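PDB 4AWD: beta-porphyranase B from Bacteroides plebeius, which hydrolyses the red-algal polysaccharide porphyran at the beta-1,4 linkages between D-galactose and L-galactose-6-sulfate, releasing mainly a sulfated disaccharide. Local coordinates for residues 33-38 / 311-316; 46-51 / 244-249; 54-59 / 66-71. All coordinates share one frame; numbering follows the deposited sequence.

Contact 1 (33-38 / 311-316). With CA (calcium ion), chain C.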
loop_
_atom_site.group_PDB
_atom_site.type_symbol
_atom_site.label_atom_id
_atom_site.label_comp_id
_atom_site.label_asym_id
_atom_site.label_seq_id
_atom_site.Cartn_x
_atom_site.Cartn_y
_atom_site.Cartn_z
ATOM N N GLU A 33 13.510 2.586 -16.600
ATOM C CA GLU A 33 13.763 1.843 -17.846
ATOM C C GLU A 33 14.874 0.817 -17.641
ATOM O O GLU A 33 14.733 -0.345 -18.022
ATOM C CB GLU A 33 14.125 2.788 -18.998
ATOM C CG GLU A 33 14.290 2.111 -20.353
ATOM C CD GLU A 33 12.967 1.842 -21.071
ATOM O OE1 GLU A 33 11.897 2.306 -20.591
ATOM O OE2 GLU A 33 12.998 1.166 -22.135
ATOM N N GLU A 34 15.965 1.257 -17.018
ATOM C CA GLU A 34 17.092 0.391 -16.699
ATOM C C GLU A 34 16.687 -0.764 -15.770
ATOM O O GLU A 34 17.222 -1.865 -15.891
ATOM C CB GLU A 34 18.229 1.226 -16.097
ATOM C CG GLU A 34 19.472 0.443 -15.641
ATOM C CD GLU A 34 20.276 -0.201 -16.788
ATOM O OE1 GLU A 34 20.224 0.284 -17.953
ATOM O OE2 GLU A 34 20.975 -1.207 -16.509
ATOM N N HIS A 35 15.735 -0.516 -14.867
ATOM C CA HIS A 35 15.262 -1.529 -13.914
ATOM C C HIS A 35 14.489 -2.713 -14.549
ATOM O O HIS A 35 14.245 -3.719 -13.882
ATOM C CB HIS A 35 14.430 -0.871 -12.796
ATOM C CG HIS A 35 14.097 -1.790 -11.655
ATOM N ND1 HIS A 35 15.061 -2.409 -10.883
ATOM C CD2 HIS A 35 12.904 -2.184 -11.147
ATOM C CE1 HIS A 35 14.477 -3.152 -9.959
ATOM N NE2 HIS A 35 13.168 -3.037 -10.100
ATOM N N ILE A 36 14.121 -2.602 -15.829
ATOM C CA ILE A 36 13.440 -3.692 -16.547
ATOM C C ILE A 36 14.259 -5.001 -16.560
ATOM O O ILE A 36 13.684 -6.093 -16.484
ATOM C CB ILE A 36 12.980 -3.245 -17.973
ATOM C CG1 ILE A 36 11.921 -2.141 -17.852
ATOM C CG2 ILE A 36 12.412 -4.420 -18.801
ATOM C CD1 ILE A 36 11.639 -1.383 -19.154
ATOM N N LYS A 37 15.587 -4.883 -16.622
ATOM C CA LYS A 37 16.516 -6.005 -16.391
ATOM C C LYS A 37 16.074 -6.929 -15.264
ATOM O O LYS A 37 16.236 -8.143 -15.359
ATOM C CB LYS A 37 17.861 -5.488 -15.893
ATOM C CG LYS A 37 18.740 -4.765 -16.850
ATOM C CD LYS A 37 20.104 -4.507 -16.180
ATOM C CE LYS A 37 19.947 -4.004 -14.749
ATOM N NZ LYS A 37 21.152 -3.274 -14.263
ATOM N N ASN A 38 15.588 -6.325 -14.174
ATOM C CA ASN A 38 15.306 -7.031 -12.924
ATOM C C ASN A 38 13.898 -7.605 -12.810
ATOM O O ASN A 38 13.631 -8.427 -11.944
ATOM C CB ASN A 38 15.578 -6.120 -11.728
ATOM C CG ASN A 38 17.023 -5.689 -11.641
ATOM O OD1 ASN A 38 17.922 -6.520 -11.620
ATOM N ND2 ASN A 38 17.254 -4.382 -11.594
ATOM N N TYR A 311 11.032 5.958 0.902
ATOM C CA TYR A 311 10.812 5.322 -0.380
ATOM C C TYR A 311 11.798 5.909 -1.374
ATOM O O TYR A 311 11.699 7.089 -1.739
ATOM C CB TYR A 311 9.371 5.538 -0.861
ATOM C CG TYR A 311 8.315 5.082 0.118
ATOM C CD1 TYR A 311 7.929 5.892 1.192
ATOM C CD2 TYR A 311 7.698 3.845 -0.034
ATOM C CE1 TYR A 311 6.965 5.482 2.089
ATOM C CE2 TYR A 311 6.719 3.419 0.873
ATOM C CZ TYR A 311 6.361 4.244 1.924
ATOM O OH TYR A 311 5.399 3.824 2.803
ATOM N N ASP A 312 12.759 5.088 -1.783
ATOM C CA ASP A 312 13.761 5.470 -2.779
ATOM C C ASP A 312 13.095 5.695 -4.133
ATOM O O ASP A 312 13.428 6.634 -4.852
ATOM C CB ASP A 312 14.850 4.390 -2.901
ATOM C CG ASP A 312 16.031 4.840 -3.743
ATOM O OD1 ASP A 312 16.032 5.996 -4.204
ATOM O OD2 ASP A 312 16.959 4.033 -3.953
ATOM N N TRP A 313 12.141 4.845 -4.474
ATOM C CA TRP A 313 11.387 5.046 -5.694
ATOM C C TRP A 313 10.106 4.263 -5.702
ATOM O O TRP A 313 9.929 3.324 -4.930
ATOM C CB TRP A 313 12.215 4.691 -6.941
ATOM C CG TRP A 313 13.033 3.432 -6.836
ATOM C CD1 TRP A 313 14.382 3.348 -6.588
ATOM C CD2 TRP A 313 12.572 2.088 -6.981
ATOM N NE1 TRP A 313 14.784 2.038 -6.591
ATOM C CE2 TRP A 313 13.692 1.243 -6.823
ATOM C CE3 TRP A 313 11.324 1.512 -7.248
ATOM C CZ2 TRP A 313 13.600 -0.142 -6.907
ATOM C CZ3 TRP A 313 11.232 0.124 -7.343
ATOM C CH2 TRP A 313 12.361 -0.683 -7.167
ATOM N N VAL A 314 9.212 4.665 -6.591
ATOM C CA VAL A 314 8.046 3.878 -6.908
ATOM C C VAL A 314 8.107 3.690 -8.421
ATOM O O VAL A 314 8.282 4.672 -9.158
ATOM C CB VAL A 314 6.788 4.610 -6.426
ATOM C CG1 VAL A 314 5.544 4.101 -7.125
ATOM C CG2 VAL A 314 6.663 4.468 -4.892
ATOM N N ARG A 315 8.029 2.449 -8.896
ATOM C CA ARG A 315 8.146 2.223 -10.338
ATOM C C ARG A 315 7.060 1.294 -10.858
ATOM O O ARG A 315 6.832 0.224 -10.302
ATOM C CB ARG A 315 9.580 1.781 -10.723
ATOM C CG ARG A 315 10.664 2.657 -10.026
ATOM C CD ARG A 315 12.015 2.779 -10.709
ATOM N NE ARG A 315 12.981 1.743 -10.378
ATOM C CZ ARG A 315 14.259 1.933 -10.017
ATOM N NH1 ARG A 315 14.795 3.138 -9.886
ATOM N NH2 ARG A 315 15.018 0.877 -9.780
ATOM N N ALA A 316 6.348 1.736 -11.890
ATOM C CA ALA A 316 5.264 0.941 -12.473
ATOM C C ALA A 316 5.524 0.617 -13.944
ATOM O O ALA A 316 6.141 1.406 -14.673
ATOM C CB ALA A 316 3.940 1.657 -12.325
HETATM CA CA CA C . 15.417 7.991 -5.369
HETATM O O HOH W 1 15.910 6.929 -7.424
#
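H35 carries the first segment's side of this contact, meeting W313 and R315 of strand 308-321. The approach to it is helical: helix 30-34 brings in E33 and E34, and E34 OE2, using its anti lone pair, forms a salt bridge with K37 NZ at 3.1 Å. H35 itself points its CB at the strand, and with CG anti to the backbone N (chi1 -170°) the imidazole reaches out over the two side chains. On one face R315 NH2 sits 3.3 Å above the imidazole plane, toward the rim, and comes 3.4 Å from H35 CG; guanidinium and ring are inclined at 52°. The same face receives the edge of the W313 indole, an edge-to-face pair whose imidazole and six-membered-ring centroids are 5.1 Å apart. H35 NE2 is hydrogen-bonded to E137 OE1 of the adjacent strand 134-141. In the beta-jelly-roll of the GH16 enzymes, this cluster packs the turn after the N-terminal helix onto strand 308-321, whose D312 lies at the calcium site. The chain bends sharply at D312, which grips the calcium ion twice, through its backbone O at 2.5 Å and OD1 at 2.4 Å; R139 holds OD2 in a salt bridge. W313 and R315 lie on one side of the strand, two residues apart, and R315 CZ lies 3.3 Å above the indole plane, over its centre. R315 NH1 makes a salt bridge with E57, which fixes the guanidinium from its far end, while V314 turns to the other side, against F58 and I284. Past H35 the first segment continues as a 3-10 turn, in which I36 packs on Y317 and N38 N bonds to H35 O at 2.9 Å.

Contact 2 (46-51 / 244-249)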
loop_
_atom_site.group_PDB
_atom_site.type_symbol
_atom_site.label_atom_id
_atom_site.label_comp_id
_atom_site.label_asym_id
_atom_site.label_seq_id
_atom_site.Cartn_x
_atom_site.Cartn_y
_atom_site.Cartn_z
ATOM N N TYR A 46 5.536 -9.963 -25.835
ATOM C CA TYR A 46 5.319 -8.714 -25.100
ATOM C C TYR A 46 6.614 -8.142 -24.522
ATOM O O TYR A 46 7.622 -8.832 -24.458
ATOM C CB TYR A 46 4.247 -8.910 -24.018
ATOM C CG TYR A 46 2.877 -9.213 -24.578
ATOM C CD1 TYR A 46 2.554 -10.490 -25.039
ATOM C CD2 TYR A 46 1.903 -8.221 -24.658
ATOM C CE1 TYR A 46 1.296 -10.771 -25.566
ATOM C CE2 TYR A 46 0.642 -8.488 -25.186
ATOM C CZ TYR A 46 0.344 -9.766 -25.643
ATOM O OH TYR A 46 -0.909 -10.041 -26.157
ATOM N N LYS A 47 6.586 -6.876 -24.120
ATOM C CA LYS A 47 7.738 -6.234 -23.469
ATOM C C LYS A 47 7.276 -5.296 -22.342
ATOM O O LYS A 47 6.193 -4.700 -22.411
ATOM C CB LYS A 47 8.592 -5.454 -24.487
ATOM C CG LYS A 47 7.822 -4.336 -25.180
ATOM C CD LYS A 47 8.704 -3.341 -25.920
ATOM C CE LYS A 47 7.843 -2.433 -26.791
ATOM N NZ LYS A 47 8.644 -1.488 -27.595
ATOM N N TRP A 48 8.101 -5.161 -21.313
ATOM C CA TRP A 48 7.784 -4.246 -20.235
ATOM C C TRP A 48 8.059 -2.816 -20.685
ATOM O O TRP A 48 9.079 -2.535 -21.327
ATOM C CB TRP A 48 8.570 -4.574 -18.957
ATOM C CG TRP A 48 8.160 -5.868 -18.273
ATOM C CD1 TRP A 48 8.885 -7.031 -18.208
ATOM C CD2 TRP A 48 6.939 -6.116 -17.543
ATOM N NE1 TRP A 48 8.173 -7.996 -17.508
ATOM C CE2 TRP A 48 6.984 -7.452 -17.086
ATOM C CE3 TRP A 48 5.802 -5.344 -17.256
ATOM C CZ2 TRP A 48 5.952 -8.018 -16.328
ATOM C CZ3 TRP A 48 4.771 -5.920 -16.483
ATOM C CH2 TRP A 48 4.861 -7.252 -16.045
ATOM N N VAL A 49 7.131 -1.924 -20.337
ATOM C CA VAL A 49 7.206 -0.521 -20.694
ATOM C C VAL A 49 6.872 0.337 -19.457
ATOM O O VAL A 49 5.925 0.034 -18.711
ATOM C CB VAL A 49 6.267 -0.257 -21.895
ATOM C CG1 VAL A 49 5.398 0.971 -21.695
ATOM C CG2 VAL A 49 7.073 -0.203 -23.226
ATOM N N VAL A 50 7.658 1.388 -19.220
ATOM C CA VAL A 50 7.451 2.218 -18.052
ATOM C C VAL A 50 6.038 2.814 -18.087
ATOM O O VAL A 50 5.598 3.328 -19.112
ATOM C CB VAL A 50 8.495 3.345 -17.951
ATOM C CG1 VAL A 50 8.170 4.273 -16.786
ATOM C CG2 VAL A 50 9.872 2.784 -17.782
ATOM N N ASN A 51 5.317 2.715 -16.973
ATOM C CA ASN A 51 4.085 3.487 -16.825
ATOM C C ASN A 51 4.422 4.763 -16.059
ATOM O O ASN A 51 4.597 4.734 -14.842
ATOM C CB ASN A 51 2.997 2.678 -16.113
ATOM C CG ASN A 51 1.605 3.277 -16.293
ATOM O OD1 ASN A 51 1.439 4.488 -16.445
ATOM N ND2 ASN A 51 0.593 2.416 -16.275
ATOM N N GLY A 244 7.370 -5.814 -4.622
ATOM C CA GLY A 244 6.777 -5.704 -5.934
ATOM C C GLY A 244 5.656 -6.669 -6.218
ATOM O O GLY A 244 5.567 -7.768 -5.660
ATOM N N CYS A 245 4.785 -6.229 -7.100
ATOM C CA CYS A 245 3.675 -7.029 -7.515
ATOM C C CYS A 245 3.627 -7.075 -9.035
ATOM O O CYS A 245 3.758 -6.036 -9.696
ATOM C CB CYS A 245 2.393 -6.387 -7.028
ATOM S SG CYS A 245 1.006 -7.342 -7.494
ATOM N N TRP A 246 3.438 -8.277 -9.577
ATOM C CA TRP A 246 3.010 -8.418 -10.954
ATOM C C TRP A 246 1.510 -8.679 -10.932
ATOM O O TRP A 246 1.059 -9.788 -10.645
ATOM C CB TRP A 246 3.737 -9.559 -11.671
ATOM C CG TRP A 246 3.369 -9.685 -13.130
ATOM C CD1 TRP A 246 2.370 -9.017 -13.797
ATOM C CD2 TRP A 246 3.985 -10.543 -14.100
ATOM N NE1 TRP A 246 2.339 -9.401 -15.120
ATOM C CE2 TRP A 246 3.315 -10.338 -15.329
ATOM C CE3 TRP A 246 5.040 -11.463 -14.050
ATOM C CZ2 TRP A 246 3.668 -11.026 -16.501
ATOM C CZ3 TRP A 246 5.394 -12.140 -15.214
ATOM C CH2 TRP A 246 4.706 -11.918 -16.423
ATOM N N TRP A 247 0.736 -7.647 -11.217
ATOM C CA TRP A 247 -0.708 -7.804 -11.283
ATOM C C TRP A 247 -1.004 -8.357 -12.681
ATOM O O TRP A 247 -1.084 -7.611 -13.650
ATOM C CB TRP A 247 -1.384 -6.465 -10.984
ATOM C CG TRP A 247 -2.888 -6.483 -10.950
ATOM C CD1 TRP A 247 -3.719 -7.573 -11.070
ATOM C CD2 TRP A 247 -3.744 -5.348 -10.751
ATOM N NE1 TRP A 247 -5.027 -7.175 -10.976
ATOM C CE2 TRP A 247 -5.074 -5.820 -10.783
ATOM C CE3 TRP A 247 -3.510 -3.975 -10.560
ATOM C CZ2 TRP A 247 -6.167 -4.975 -10.625
ATOM C CZ3 TRP A 247 -4.602 -3.129 -10.400
ATOM C CH2 TRP A 247 -5.916 -3.633 -10.435
ATOM N N VAL A 248 -1.111 -9.682 -12.774
ATOM C CA VAL A 248 -1.080 -10.373 -14.070
ATOM C C VAL A 248 -2.383 -10.232 -14.839
ATOM O O VAL A 248 -2.363 -9.942 -16.037
ATOM C CB VAL A 248 -0.768 -11.878 -13.921
ATOM C CG1 VAL A 248 -0.791 -12.577 -15.311
ATOM C CG2 VAL A 248 0.555 -12.082 -13.211
ATOM N N ASP A 249 -3.500 -10.457 -14.147
ATOM C CA ASP A 249 -4.852 -10.349 -14.720
ATOM C C ASP A 249 -5.879 -10.213 -13.605
ATOM O O ASP A 249 -5.524 -10.014 -12.445
ATOM C CB ASP A 249 -5.204 -11.549 -15.630
ATOM C CG ASP A 249 -5.062 -12.882 -14.926
ATOM O OD1 ASP A 249 -5.424 -12.997 -13.737
ATOM O OD2 ASP A 249 -4.564 -13.832 -15.564
#
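W48 drives the edge of its six-membered ring into the face of the W246 indole, a T-shaped pair with planes 71° apart and 4.9 Å between the W48 six-membered and W246 five-membered centroids. The two strands belong to the beta-jelly-roll of GH16 enzymes but are not neighbours: strand 46-50 pairs with 308-321, and strand 241-249 with 134-141, which itself pairs with 308-321. The two indoles together span the 11.2 Å between the CA atoms of W48 and W246. The leading atoms of W48 are CH2, 3.4 Å from W246 NE1, and CZ2, which stands 3.6 Å above the W246 plane over the ring centre. With CG anti to the backbone N, chi1 -177° carries the W246 indole toward W48, and chi2 near zero (-9°) turns its face to the incoming edge. In the next shell W48 NE1 donates a hydrogen bond to P40 O, and the W48 indole packs on I36, L39, A42, Y317 and L319. P40 also touches W246, as does Y256 of the adjoining strand 252-257. V248 backs the W246 indole on the face opposite W48, its CG2 3.5 Å above the plane and toward the rim. A classic bulge sets V248 and D249 together against T252 of the neighbouring strand, where D249 OD1 accepts from N251 N and also bonds T252 OG1.

Contact 3 (54-59 / 66-71). With CA (calcium ion), chain C.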
loop_
_atom_site.group_PDB
_atom_site.type_symbol
_atom_site.label_atom_id
_atom_site.label_comp_id
_atom_site.label_asym_id
_atom_site.label_seq_id
_atom_site.Cartn_x
_atom_site.Cartn_y
_atom_site.Cartn_z
ATOM N N TYR A 54 2.673 6.335 -12.631
ATOM C CA TYR A 54 2.809 5.809 -11.265
ATOM C C TYR A 54 4.273 5.516 -10.947
ATOM O O TYR A 54 4.599 4.669 -10.128
ATOM C CB TYR A 54 1.902 4.580 -11.082
ATOM C CG TYR A 54 0.539 4.829 -11.676
ATOM C CD1 TYR A 54 -0.397 5.625 -11.010
ATOM C CD2 TYR A 54 0.208 4.333 -12.945
ATOM C CE1 TYR A 54 -1.649 5.899 -11.575
ATOM C CE2 TYR A 54 -1.035 4.601 -13.518
ATOM C CZ TYR A 54 -1.957 5.381 -12.830
ATOM O OH TYR A 54 -3.185 5.634 -13.404
ATOM N N THR A 55 5.151 6.261 -11.612
ATOM C CA THR A 55 6.572 6.030 -11.514
ATOM C C THR A 55 7.206 7.320 -11.060
ATOM O O THR A 55 6.907 8.399 -11.611
ATOM C CB THR A 55 7.155 5.560 -12.877
ATOM O OG1 THR A 55 6.705 4.228 -13.157
ATOM C CG2 THR A 55 8.655 5.566 -12.854
ATOM N N ASP A 56 8.075 7.203 -10.058
ATOM C CA ASP A 56 8.773 8.347 -9.495
ATOM C C ASP A 56 10.006 7.946 -8.701
ATOM O O ASP A 56 9.934 7.115 -7.771
ATOM C CB ASP A 56 7.850 9.170 -8.587
ATOM C CG ASP A 56 8.267 10.639 -8.507
ATOM O OD1 ASP A 56 9.488 10.944 -8.508
ATOM O OD2 ASP A 56 7.357 11.489 -8.434
ATOM N N GLU A 57 11.118 8.594 -9.038
ATOM C CA GLU A 57 12.389 8.346 -8.394
ATOM C C GLU A 57 12.555 9.234 -7.164
ATOM O O GLU A 57 13.424 9.003 -6.333
ATOM C CB GLU A 57 13.527 8.579 -9.388
ATOM C CG GLU A 57 13.479 7.687 -10.617
ATOM C CD GLU A 57 13.581 6.195 -10.292
ATOM O OE1 GLU A 57 14.259 5.815 -9.303
ATOM O OE2 GLU A 57 12.995 5.390 -11.049
ATOM N N PHE A 58 11.714 10.250 -7.052
ATOM C CA PHE A 58 11.773 11.208 -5.938
ATOM C C PHE A 58 13.177 11.815 -5.804
ATOM O O PHE A 58 13.697 11.995 -4.696
ATOM C CB PHE A 58 11.306 10.581 -4.602
ATOM C CG PHE A 58 9.992 9.840 -4.681
ATOM C CD1 PHE A 58 8.794 10.521 -4.904
ATOM C CD2 PHE A 58 9.950 8.453 -4.503
ATOM C CE1 PHE A 58 7.571 9.826 -4.959
ATOM C CE2 PHE A 58 8.742 7.748 -4.561
ATOM C CZ PHE A 58 7.547 8.428 -4.781
ATOM N N ASN A 59 13.790 12.126 -6.936
ATOM C CA ASN A 59 15.171 12.640 -6.929
ATOM C C ASN A 59 15.241 14.152 -7.117
ATOM O O ASN A 59 16.326 14.714 -7.289
ATOM C CB ASN A 59 16.045 11.889 -7.951
ATOM C CG ASN A 59 16.398 10.463 -7.487
ATOM O OD1 ASN A 59 16.097 10.072 -6.353
ATOM N ND2 ASN A 59 17.035 9.688 -8.362
ATOM N N ALA A 66 1.890 17.277 -9.759
ATOM C CA ALA A 66 1.102 16.833 -10.920
ATOM C C ALA A 66 0.742 15.344 -10.830
ATOM O O ALA A 66 -0.327 14.939 -11.278
ATOM C CB ALA A 66 1.824 17.134 -12.239
ATOM N N LYS A 67 1.634 14.553 -10.233
ATOM C CA LYS A 67 1.512 13.091 -10.173
ATOM C C LYS A 67 0.958 12.538 -8.842
ATOM O O LYS A 67 0.383 11.441 -8.815
ATOM C CB LYS A 67 2.886 12.454 -10.425
ATOM C CG LYS A 67 2.848 10.972 -10.804
ATOM C CD LYS A 67 4.239 10.468 -11.194
ATOM C CE LYS A 67 4.722 11.030 -12.541
ATOM N NZ LYS A 67 6.131 10.558 -12.814
ATOM N N TRP A 68 1.161 13.278 -7.750
ATOM C CA TRP A 68 0.846 12.772 -6.404
ATOM C C TRP A 68 0.006 13.727 -5.576
ATOM O O TRP A 68 0.192 14.933 -5.637
ATOM C CB TRP A 68 2.130 12.453 -5.612
ATOM C CG TRP A 68 3.069 11.576 -6.323
ATOM C CD1 TRP A 68 4.224 11.951 -6.931
ATOM C CD2 TRP A 68 2.954 10.157 -6.521
ATOM N NE1 TRP A 68 4.844 10.858 -7.485
ATOM C CE2 TRP A 68 4.078 9.747 -7.260
ATOM C CE3 TRP A 68 2.011 9.196 -6.142
ATOM C CZ2 TRP A 68 4.286 8.417 -7.638
ATOM C CZ3 TRP A 68 2.223 7.872 -6.510
ATOM C CH2 TRP A 68 3.352 7.500 -7.251
ATOM N N HIS A 69 -0.903 13.172 -4.787
ATOM C CA HIS A 69 -1.529 13.914 -3.691
ATOM C C HIS A 69 -0.722 13.664 -2.420
ATOM O O HIS A 69 -0.646 12.511 -1.966
ATOM C CB HIS A 69 -2.957 13.433 -3.452
ATOM C CG HIS A 69 -3.901 13.714 -4.581
ATOM N ND1 HIS A 69 -4.311 14.988 -4.911
ATOM C CD2 HIS A 69 -4.568 12.877 -5.409
ATOM C CE1 HIS A 69 -5.172 14.926 -5.910
ATOM N NE2 HIS A 69 -5.341 13.658 -6.234
ATOM N N ALA A 70 -0.134 14.721 -1.853
ATOM C CA ALA A 70 0.638 14.620 -0.591
ATOM C C ALA A 70 -0.244 14.165 0.569
ATOM O O ALA A 70 0.200 13.393 1.434
ATOM C CB ALA A 70 1.320 15.957 -0.242
ATOM N N LYS A 71 -1.477 14.674 0.592
ATOM C CA LYS A 71 -2.512 14.155 1.463
ATOM C C LYS A 71 -3.606 13.498 0.624
ATOM O O LYS A 71 -4.382 14.176 -0.067
ATOM C CB LYS A 71 -3.102 15.257 2.341
ATOM C CG LYS A 71 -3.933 14.724 3.498
ATOM C CD LYS A 71 -5.120 15.639 3.800
ATOM C CE LYS A 71 -5.698 15.432 5.214
ATOM N NZ LYS A 71 -5.997 14.013 5.542
HETATM CA CA CA C . 15.417 7.991 -5.369
HETATM O O HOH W 2 7.249 12.281 -11.119
HETATM O O HOH W 1 15.910 6.929 -7.424
#
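K67 NZ is gripped by T55 O at 2.6 Å, by water 2 at 2.7 Å and by Y29 OH. The ammonium meets the T55 carbonyl almost head-on, with a C=O...N angle of 176°, reached because the K67 chain, otherwise extended, bends at chi3 (-71°). Water 2 links the lysine to D56 OD2, though weakly on that side. The same oxygen accepts a hydrogen bond from W68 NE1 at 2.8 Å (157°), nearly in the indole plane and on the anti side of the carboxylate. Its other oxygen, OD1, accepts from F58 N at 2.7 Å, an Asx turn that shapes the loop just where it wraps the calcium ion. These two N-H donors and the nearby K67 ammonium probably favour the charged carboxylate. In this GH16 jelly-roll the loop joins strands 46-50 and 68-69: D56 pairs by its backbone with V314 of strand 308-321, whereas H69 pairs with A125 of strand 117-126. The W68 indole is sandwiched toward its rim, with F58 CZ 4.1 Å above one face and K67 CG over the opposite one, and it also packs on V124, S126, L63 and V314. Beyond the Asx turn, E57 O and N59 OD1 both bind the calcium ion, each at 2.4 Å; G94, D312 and water 1 complete its shell, and water 1 donates to E57 OE1.

How the contacts relate
From the N terminus, helix 30-34 leads into contact 1, which closes a loop of most of the chain by returning to strand 308-321. Contact 2 opens a few residues later and closes at strand 241-249, wholly within that loop; contact 3 is short-range and lies inside contact 2 in turn, so all three nest and none cross. Contact 1 ties the N-terminal helix region to 308-321, contact 2 ties 46-50 to 241-249 across the intervening strands, and contact 3 ties the calcium loop to strand 68-69. A316 O lies 2.8 Å from N51 N, a probable hydrogen bond between contacts 1 and 2. Calcium and water 1 belong to contacts 1 and 3 alike.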